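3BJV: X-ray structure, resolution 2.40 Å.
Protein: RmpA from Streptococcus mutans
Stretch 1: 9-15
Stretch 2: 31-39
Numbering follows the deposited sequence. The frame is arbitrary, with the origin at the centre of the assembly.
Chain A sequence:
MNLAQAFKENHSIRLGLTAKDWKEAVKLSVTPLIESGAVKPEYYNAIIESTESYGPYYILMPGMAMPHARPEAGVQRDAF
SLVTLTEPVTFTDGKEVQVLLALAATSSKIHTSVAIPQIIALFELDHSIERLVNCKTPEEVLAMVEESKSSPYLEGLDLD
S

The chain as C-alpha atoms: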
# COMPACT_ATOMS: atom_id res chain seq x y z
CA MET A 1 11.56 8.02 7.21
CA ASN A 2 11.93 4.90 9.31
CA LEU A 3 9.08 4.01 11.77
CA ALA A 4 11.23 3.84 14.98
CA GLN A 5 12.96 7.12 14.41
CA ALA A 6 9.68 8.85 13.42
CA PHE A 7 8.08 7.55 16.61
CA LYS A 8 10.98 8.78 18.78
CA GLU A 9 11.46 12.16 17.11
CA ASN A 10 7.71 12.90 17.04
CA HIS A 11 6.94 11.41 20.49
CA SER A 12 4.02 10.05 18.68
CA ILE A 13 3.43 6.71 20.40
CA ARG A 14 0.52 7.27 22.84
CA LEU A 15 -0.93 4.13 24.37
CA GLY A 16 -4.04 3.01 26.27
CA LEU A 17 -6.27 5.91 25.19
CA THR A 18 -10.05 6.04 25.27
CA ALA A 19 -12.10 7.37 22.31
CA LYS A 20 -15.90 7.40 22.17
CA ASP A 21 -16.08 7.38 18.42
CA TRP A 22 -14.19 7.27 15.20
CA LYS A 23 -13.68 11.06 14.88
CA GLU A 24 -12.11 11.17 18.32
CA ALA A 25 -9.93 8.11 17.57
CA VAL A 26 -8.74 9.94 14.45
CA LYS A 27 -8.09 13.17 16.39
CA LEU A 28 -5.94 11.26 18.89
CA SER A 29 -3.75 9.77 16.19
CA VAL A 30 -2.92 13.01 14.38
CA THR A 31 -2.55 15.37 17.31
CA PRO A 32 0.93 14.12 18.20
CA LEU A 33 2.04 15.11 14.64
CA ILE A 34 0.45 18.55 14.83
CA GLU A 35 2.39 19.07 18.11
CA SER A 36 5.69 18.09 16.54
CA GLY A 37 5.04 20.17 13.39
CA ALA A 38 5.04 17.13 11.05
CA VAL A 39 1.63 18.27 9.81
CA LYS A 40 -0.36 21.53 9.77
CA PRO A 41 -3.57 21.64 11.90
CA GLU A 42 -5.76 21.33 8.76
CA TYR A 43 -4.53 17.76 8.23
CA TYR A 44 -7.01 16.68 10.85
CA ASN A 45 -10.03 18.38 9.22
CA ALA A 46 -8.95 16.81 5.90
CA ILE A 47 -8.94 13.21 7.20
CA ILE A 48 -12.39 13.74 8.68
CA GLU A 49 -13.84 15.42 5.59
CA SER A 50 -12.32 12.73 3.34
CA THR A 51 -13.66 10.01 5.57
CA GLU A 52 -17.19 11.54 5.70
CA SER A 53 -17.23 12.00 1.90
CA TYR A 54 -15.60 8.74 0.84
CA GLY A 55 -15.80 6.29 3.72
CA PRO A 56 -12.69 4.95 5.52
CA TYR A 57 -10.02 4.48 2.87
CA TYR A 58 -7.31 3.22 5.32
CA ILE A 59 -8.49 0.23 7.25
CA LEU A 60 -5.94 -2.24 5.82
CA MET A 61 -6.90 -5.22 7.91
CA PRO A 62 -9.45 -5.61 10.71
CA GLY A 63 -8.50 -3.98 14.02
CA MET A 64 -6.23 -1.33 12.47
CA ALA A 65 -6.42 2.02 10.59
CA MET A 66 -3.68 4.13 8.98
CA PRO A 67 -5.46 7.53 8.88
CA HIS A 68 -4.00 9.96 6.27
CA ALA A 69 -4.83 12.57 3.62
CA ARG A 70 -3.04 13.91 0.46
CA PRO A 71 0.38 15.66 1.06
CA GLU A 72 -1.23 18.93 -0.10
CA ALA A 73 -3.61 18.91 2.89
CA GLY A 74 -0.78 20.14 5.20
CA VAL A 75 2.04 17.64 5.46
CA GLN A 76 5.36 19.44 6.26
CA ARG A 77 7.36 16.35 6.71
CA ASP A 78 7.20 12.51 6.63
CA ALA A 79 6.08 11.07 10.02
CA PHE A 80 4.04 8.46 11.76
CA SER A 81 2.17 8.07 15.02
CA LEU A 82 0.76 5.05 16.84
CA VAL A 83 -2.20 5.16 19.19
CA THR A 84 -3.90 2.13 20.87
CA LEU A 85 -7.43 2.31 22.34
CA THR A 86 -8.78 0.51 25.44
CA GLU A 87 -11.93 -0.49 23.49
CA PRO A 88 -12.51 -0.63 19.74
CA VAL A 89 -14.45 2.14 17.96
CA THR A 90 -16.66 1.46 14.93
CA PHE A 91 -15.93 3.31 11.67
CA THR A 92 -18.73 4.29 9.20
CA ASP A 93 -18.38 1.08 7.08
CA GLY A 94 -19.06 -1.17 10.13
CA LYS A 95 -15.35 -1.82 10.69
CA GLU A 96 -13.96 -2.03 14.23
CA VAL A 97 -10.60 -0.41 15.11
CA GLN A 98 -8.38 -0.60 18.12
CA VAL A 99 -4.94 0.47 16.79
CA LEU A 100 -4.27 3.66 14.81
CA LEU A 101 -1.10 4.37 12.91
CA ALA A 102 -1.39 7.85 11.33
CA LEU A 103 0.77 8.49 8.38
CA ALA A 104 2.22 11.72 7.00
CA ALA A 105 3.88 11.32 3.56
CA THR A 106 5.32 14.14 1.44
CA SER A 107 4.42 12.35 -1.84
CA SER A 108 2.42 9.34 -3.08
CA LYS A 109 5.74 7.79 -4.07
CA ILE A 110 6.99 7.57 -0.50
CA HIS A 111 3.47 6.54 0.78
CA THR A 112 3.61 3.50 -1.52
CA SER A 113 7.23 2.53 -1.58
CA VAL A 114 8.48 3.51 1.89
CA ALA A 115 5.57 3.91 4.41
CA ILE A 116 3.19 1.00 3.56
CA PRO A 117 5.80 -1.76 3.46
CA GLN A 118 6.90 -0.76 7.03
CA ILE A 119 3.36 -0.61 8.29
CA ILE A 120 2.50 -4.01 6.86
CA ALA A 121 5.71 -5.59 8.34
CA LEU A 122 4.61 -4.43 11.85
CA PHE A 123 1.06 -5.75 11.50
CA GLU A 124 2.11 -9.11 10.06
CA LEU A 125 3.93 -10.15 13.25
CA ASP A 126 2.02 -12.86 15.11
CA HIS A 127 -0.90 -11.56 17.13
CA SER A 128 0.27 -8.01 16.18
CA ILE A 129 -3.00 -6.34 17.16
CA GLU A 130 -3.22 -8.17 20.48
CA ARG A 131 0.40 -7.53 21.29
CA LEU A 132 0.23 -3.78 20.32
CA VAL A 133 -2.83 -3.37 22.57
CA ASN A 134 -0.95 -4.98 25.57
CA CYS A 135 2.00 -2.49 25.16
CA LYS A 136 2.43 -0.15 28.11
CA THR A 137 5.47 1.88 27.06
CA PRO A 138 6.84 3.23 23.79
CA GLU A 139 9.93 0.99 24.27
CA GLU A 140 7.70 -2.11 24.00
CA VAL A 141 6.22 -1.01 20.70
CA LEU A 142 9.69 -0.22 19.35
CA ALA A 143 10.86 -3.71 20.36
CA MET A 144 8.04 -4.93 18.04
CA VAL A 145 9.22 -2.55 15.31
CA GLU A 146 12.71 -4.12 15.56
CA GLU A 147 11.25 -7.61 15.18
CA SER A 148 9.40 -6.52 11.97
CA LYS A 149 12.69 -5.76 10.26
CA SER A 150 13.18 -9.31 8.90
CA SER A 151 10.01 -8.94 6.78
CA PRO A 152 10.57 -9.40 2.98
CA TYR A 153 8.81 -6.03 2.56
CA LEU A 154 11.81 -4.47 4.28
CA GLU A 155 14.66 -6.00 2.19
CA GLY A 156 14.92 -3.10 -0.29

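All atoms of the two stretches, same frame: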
# COMPACT_ATOMS: atom_id res chain seq x y z
N GLU A 9 11.35 10.74 17.40
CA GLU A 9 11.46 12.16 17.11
C GLU A 9 10.12 12.85 17.32
O GLU A 9 10.10 14.01 17.78
CB GLU A 9 11.85 12.40 15.66
CG GLU A 9 13.29 12.46 15.28
CD GLU A 9 13.46 12.58 13.72
OE1 GLU A 9 12.44 12.85 12.96
OE2 GLU A 9 14.63 12.39 13.26
N ASN A 10 9.01 12.21 16.94
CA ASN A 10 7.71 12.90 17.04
C ASN A 10 6.99 12.72 18.37
O ASN A 10 5.93 13.30 18.56
CB ASN A 10 6.80 12.54 15.88
CG ASN A 10 7.31 13.10 14.58
OD1 ASN A 10 7.15 14.26 14.33
ND2 ASN A 10 7.94 12.28 13.76
N HIS A 11 7.58 11.92 19.27
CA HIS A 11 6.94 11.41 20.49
C HIS A 11 5.52 11.01 20.23
O HIS A 11 4.58 11.39 20.99
CB HIS A 11 6.97 12.45 21.59
CG HIS A 11 8.34 12.98 21.83
ND1 HIS A 11 8.82 14.13 21.22
CD2 HIS A 11 9.36 12.47 22.57
CE1 HIS A 11 10.05 14.33 21.64
NE2 HIS A 11 10.40 13.33 22.44
N SER A 12 5.34 10.24 19.17
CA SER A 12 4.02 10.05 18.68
C SER A 12 3.46 8.67 18.95
O SER A 12 2.48 8.26 18.30
CB SER A 12 4.03 10.34 17.20
OG SER A 12 4.99 9.50 16.63
N ILE A 13 4.05 7.93 19.88
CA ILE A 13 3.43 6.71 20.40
C ILE A 13 2.69 7.04 21.70
O ILE A 13 3.33 7.47 22.67
CB ILE A 13 4.44 5.62 20.77
CG1 ILE A 13 5.21 5.15 19.55
CG2 ILE A 13 3.67 4.48 21.42
CD1 ILE A 13 6.32 4.23 19.88
N ARG A 14 1.36 6.90 21.70
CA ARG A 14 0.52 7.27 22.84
C ARG A 14 -0.37 6.07 23.07
O ARG A 14 -1.15 5.73 22.22
CB ARG A 14 -0.31 8.53 22.51
CG ARG A 14 0.47 9.78 21.94
CD ARG A 14 1.50 10.44 22.95
NE ARG A 14 2.18 11.62 22.36
CZ ARG A 14 1.76 12.89 22.44
NH1 ARG A 14 2.45 13.85 21.83
NH2 ARG A 14 0.68 13.21 23.12
N LEU A 15 -0.25 5.39 24.20
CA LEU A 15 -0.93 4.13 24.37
C LEU A 15 -2.04 4.15 25.41
O LEU A 15 -2.03 5.02 26.32
CB LEU A 15 0.10 3.09 24.78
CG LEU A 15 1.30 2.89 23.90
CD1 LEU A 15 2.28 2.13 24.75
CD2 LEU A 15 0.98 2.07 22.63
N THR A 31 -2.93 14.34 16.39
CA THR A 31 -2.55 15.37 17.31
C THR A 31 -1.07 15.31 17.62
O THR A 31 -0.40 16.31 17.56
CB THR A 31 -3.40 15.25 18.58
OG1 THR A 31 -4.58 16.03 18.40
CG2 THR A 31 -2.62 15.76 19.80
N PRO A 32 -0.53 14.13 17.96
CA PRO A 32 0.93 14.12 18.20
C PRO A 32 1.80 14.73 17.09
O PRO A 32 2.81 15.35 17.40
CB PRO A 32 1.26 12.63 18.45
CG PRO A 32 -0.04 12.01 18.84
CD PRO A 32 -1.15 12.80 18.19
N LEU A 33 1.38 14.57 15.83
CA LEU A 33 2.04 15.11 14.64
C LEU A 33 1.80 16.61 14.35
O LEU A 33 2.63 17.28 13.73
CB LEU A 33 1.57 14.34 13.40
CG LEU A 33 1.81 12.85 13.42
CD1 LEU A 33 1.32 12.21 12.10
CD2 LEU A 33 3.29 12.61 13.68
N ILE A 34 0.64 17.11 14.74
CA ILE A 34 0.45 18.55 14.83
C ILE A 34 1.43 19.14 15.90
O ILE A 34 2.13 20.10 15.63
CB ILE A 34 -0.96 18.90 15.20
CG1 ILE A 34 -1.93 18.47 14.10
CG2 ILE A 34 -1.04 20.34 15.44
CD1 ILE A 34 -3.34 18.23 14.62
N GLU A 35 1.48 18.55 17.10
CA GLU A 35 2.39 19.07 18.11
C GLU A 35 3.86 19.09 17.67
O GLU A 35 4.57 20.06 17.88
CB GLU A 35 2.21 18.34 19.43
CG GLU A 35 0.84 18.53 20.02
CD GLU A 35 0.47 17.43 21.00
OE1 GLU A 35 1.27 16.48 21.24
OE2 GLU A 35 -0.64 17.52 21.57
N SER A 36 4.33 18.04 17.02
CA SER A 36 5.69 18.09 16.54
C SER A 36 5.91 18.98 15.34
O SER A 36 7.06 19.22 15.02
CB SER A 36 6.21 16.68 16.26
OG SER A 36 5.53 16.11 15.19
N GLY A 37 4.86 19.44 14.66
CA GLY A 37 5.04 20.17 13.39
C GLY A 37 5.25 19.30 12.14
O GLY A 37 5.55 19.80 11.07
N ALA A 38 5.04 17.98 12.24
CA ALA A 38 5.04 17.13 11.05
C ALA A 38 3.91 17.51 10.11
O ALA A 38 4.10 17.49 8.90
CB ALA A 38 4.98 15.68 11.41
N VAL A 39 2.74 17.85 10.64
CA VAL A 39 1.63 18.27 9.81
C VAL A 39 1.05 19.61 10.29
O VAL A 39 1.21 19.96 11.46
CB VAL A 39 0.48 17.22 9.73
CG1 VAL A 39 0.95 15.97 9.09
CG2 VAL A 39 -0.16 16.92 11.13
O HOH W 1 4.12 14.87 19.65

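Packing of residues 9-15 against residues 31-39 of RmpA. Stretch 1 runs from the last turn of a helix through a short turn into a strand, 13-15; stretch 2 is mostly helix, kinked where the nitrogens of Pro32 and Leu33 lack bonds to the preceding turn. The backbones draw closest at Ser12 and Pro32 (CA to CA, 5.1 Å) and at Asn10 and Ser36 (CA to CA, 5.6 Å). Glu9 stays exposed and makes no contact. Asn10, buried, points toward stretch 2, where its OD1 accepts a short hydrogen bond from Ser36 OG (2.6 Å); Asn10 ND2 is satisfied elsewhere in the structure. The same side chain has an apolar contact, Asn10 CB to Leu33 CD2 at 4.1 Å. At His11 the chain leaves the helix with positive phi in a Schellman motif, and the side chain stays exposed. Gly37 ends the other helix in the same way, at backbone angles that would jam a CB against the preceding carbonyl oxygen. Ser12 meets Pro32 through carbon, CB to CB at 3.8 Å, while its hydroxyl bonds elsewhere in the structure. The CB of Ile13 points away, and that of Arg14 returns toward the helix. Arg14 NE donates to His11 O (2.8 Å, nearly linear), tying the guanidinium to its own turn. Arg14 NH1 then forms a salt bridge with Glu35 OE1 (2.9 Å), the carboxylate lying at the guanidinium edge near its plane, where an N-H can point at it. Pro32 CB covers one guanidinium face, 3.8 Å from Arg14 NH1. A water joins the backbones as well: it donates to Asn10 O and Pro32 O, both 2.6 Å from its oxygen, and weakly accepts from Arg14 NH1 (2.9 Å), bridging two carbonyls that cannot bond to each other. Leu15 lies beyond reach of stretch 2.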